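Local coordinates for tungsten formylmethanofuran dehydrogenase subunit E (Syntrophus aciditrophicus, PDB 3D00), which binds a zinc ion through four cysteines and, as an FmdE-family protein, is possibly linked to the formylmethanofuran dehydrogenase chemistry of microbial methanogenesis, at residues 78-83 with 152-157. Residues are numbered along the deposited sequence; the frame is centred on the assembly and turned at random.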
loop_
_atom_site.group_PDB
_atom_site.type_symbol
_atom_site.label_atom_id
_atom_site.label_comp_id
_atom_site.label_asym_id
_atom_site.label_seq_id
_atom_site.Cartn_x
_atom_site.Cartn_y
_atom_site.Cartn_z
ATOM N N THR A 78 -7.252 -2.233 -2.754
ATOM C CA THR A 78 -6.891 -3.629 -2.570
ATOM C C THR A 78 -5.831 -3.994 -3.617
ATOM O O THR A 78 -5.931 -3.627 -4.769
ATOM C CB THR A 78 -8.182 -4.521 -2.693
ATOM O OG1 THR A 78 -9.004 -4.268 -1.554
ATOM C CG2 THR A 78 -7.903 -6.028 -2.711
ATOM N N VAL A 79 -4.820 -4.739 -3.195
ATOM C CA VAL A 79 -3.823 -5.258 -4.070
ATOM C C VAL A 79 -3.957 -6.787 -4.048
ATOM O O VAL A 79 -3.922 -7.413 -2.980
ATOM C CB VAL A 79 -2.434 -4.816 -3.621
ATOM C CG1 VAL A 79 -1.388 -5.500 -4.453
ATOM C CG2 VAL A 79 -2.331 -3.230 -3.726
ATOM N N LEU A 80 -4.252 -7.351 -5.202
ATOM C CA LEU A 80 -4.242 -8.798 -5.389
ATOM C C LEU A 80 -2.949 -9.069 -6.110
ATOM O O LEU A 80 -2.787 -8.700 -7.257
ATOM C CB LEU A 80 -5.437 -9.223 -6.223
ATOM C CG LEU A 80 -6.779 -8.807 -5.611
ATOM C CD1 LEU A 80 -7.863 -9.070 -6.627
ATOM C CD2 LEU A 80 -7.094 -9.577 -4.315
ATOM N N PRO A 81 -1.972 -9.686 -5.435
ATOM C CA PRO A 81 -0.690 -9.923 -6.091
ATOM C C PRO A 81 -0.718 -11.066 -7.107
ATOM O O PRO A 81 -0.239 -12.177 -6.834
ATOM C CB PRO A 81 0.229 -10.221 -4.920
ATOM C CG PRO A 81 -0.669 -10.914 -3.959
ATOM C CD PRO A 81 -1.972 -10.171 -4.045
HETATM N N MSE A 82 -1.279 -10.806 -8.282
HETATM C CA MSE A 82 -1.409 -11.835 -9.313
HETATM C C MSE A 82 -0.438 -11.647 -10.473
HETATM O O MSE A 82 -0.485 -12.382 -11.424
HETATM C CB MSE A 82 -2.842 -11.882 -9.804
HETATM C CG MSE A 82 -3.778 -12.242 -8.711
HETATM SE SE MSE A 82 -5.589 -12.384 -9.263
HETATM C CE MSE A 82 -5.812 -10.593 -9.848
ATOM N N GLY A 83 0.454 -10.658 -10.388
ATOM C CA GLY A 83 1.461 -10.416 -11.423
ATOM C C GLY A 83 0.943 -9.858 -12.734
ATOM O O GLY A 83 1.654 -9.869 -13.729
ATOM N N PRO A 152 -19.112 -10.853 -5.371
ATOM C CA PRO A 152 -19.665 -10.578 -4.026
ATOM C C PRO A 152 -18.670 -10.447 -2.846
ATOM O O PRO A 152 -18.797 -9.522 -2.062
ATOM C CB PRO A 152 -20.608 -11.748 -3.813
ATOM C CG PRO A 152 -21.146 -12.030 -5.184
ATOM C CD PRO A 152 -20.002 -11.749 -6.144
ATOM N N GLY A 153 -17.667 -11.315 -2.740
ATOM C CA GLY A 153 -16.737 -11.283 -1.612
ATOM C C GLY A 153 -15.949 -9.995 -1.466
ATOM O O GLY A 153 -15.447 -9.678 -0.370
ATOM N N PHE A 154 -15.839 -9.234 -2.551
ATOM C CA PHE A 154 -15.125 -7.966 -2.516
ATOM C C PHE A 154 -15.953 -6.799 -2.018
ATOM O O PHE A 154 -15.435 -5.690 -1.911
ATOM C CB PHE A 154 -14.528 -7.653 -3.898
ATOM C CG PHE A 154 -13.294 -8.430 -4.158
ATOM C CD1 PHE A 154 -13.375 -9.761 -4.554
ATOM C CD2 PHE A 154 -12.057 -7.892 -3.887
ATOM C CE1 PHE A 154 -12.219 -10.534 -4.741
ATOM C CE2 PHE A 154 -10.928 -8.654 -4.069
ATOM C CZ PHE A 154 -11.019 -10.000 -4.488
ATOM N N LEU A 155 -17.232 -7.038 -1.748
ATOM C CA LEU A 155 -18.148 -6.010 -1.293
ATOM C C LEU A 155 -18.825 -6.530 -0.018
ATOM O O LEU A 155 -19.996 -6.240 0.248
ATOM C CB LEU A 155 -19.191 -5.737 -2.386
ATOM C CG LEU A 155 -18.752 -5.423 -3.826
ATOM C CD1 LEU A 155 -19.947 -5.523 -4.760
ATOM C CD2 LEU A 155 -18.126 -4.038 -3.915
ATOM N N GLU A 156 -18.110 -7.333 0.762
ATOM C CA GLU A 156 -18.702 -7.918 1.981
ATOM C C GLU A 156 -18.735 -6.846 3.085
ATOM O O GLU A 156 -17.901 -5.925 3.097
ATOM C CB GLU A 156 -17.909 -9.164 2.441
ATOM C CG GLU A 156 -16.369 -8.968 2.527
ATOM N N LYS A 157 -19.713 -6.941 3.980
ATOM C CA LYS A 157 -19.658 -6.189 5.233
ATOM C C LYS A 157 -18.402 -6.597 6.031
ATOM O O LYS A 157 -18.163 -7.775 6.235
ATOM C CB LYS A 157 -20.937 -6.411 6.044
ATOM C CG LYS A 157 -22.129 -5.707 5.434
ATOM C CD LYS A 157 -23.374 -5.857 6.257
ATOM C CE LYS A 157 -24.607 -5.384 5.496
#
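Leu80 and Phe154 reach toward each other from opposite directions, and their side chains meet at the outer end of the aromatic ring. Both methyls of Leu80's forked end meet the CE2–CZ end of the ring: CD1 lies 3.9 Å from CZ of Phe154, while CD2 sits 4.0 Å from CE2 of Phe154. The two methyls are not equivalent, since CD2 lies in the plane of the ring at its edge, whereas CD1 approaches the ring obliquely. On the leucine side the fork is aimed by a first torsion that sets CG opposite the carbonyl carbon (chi1 -58°). A third side chain joins at the periphery, where CG2 of Thr78 comes 4.2 Å from CE2 of Phe154, also at the ring edge and near its plane. Because side chains alternate along an extended chain, Thr78 and Leu80 offer their methyls to the same ring, whereas Val79, between them, packs on Arg57 and Phe72. The contact is small and wholly apolar, burying 101 Å² in all, and the backbones stay well apart, with the CA atoms of Thr78 and Phe154 9.3 Å from each other. Pro189 of the second subunit packs on both Leu80 and Phe154, so the pair belongs to a composite patch at the dimer interface. An alanine in place of Leu80 would remove both methyls that meet the CE2–CZ end of the ring and would probably open a gap there, leaving the Phe154 ring freer to shift. Just beyond, Pro81 centres an inverse gamma turn, closed by a weak bond from Met82 N to Leu80 O (2.8 Å). The example illustrates apolar packing of aliphatic methyls around the end of a ring, between the end of an outermost strand of the FmdE alpha+beta core, with the loop that follows it, and a short 3-10 segment in the linker leading to the treble-clef zinc finger.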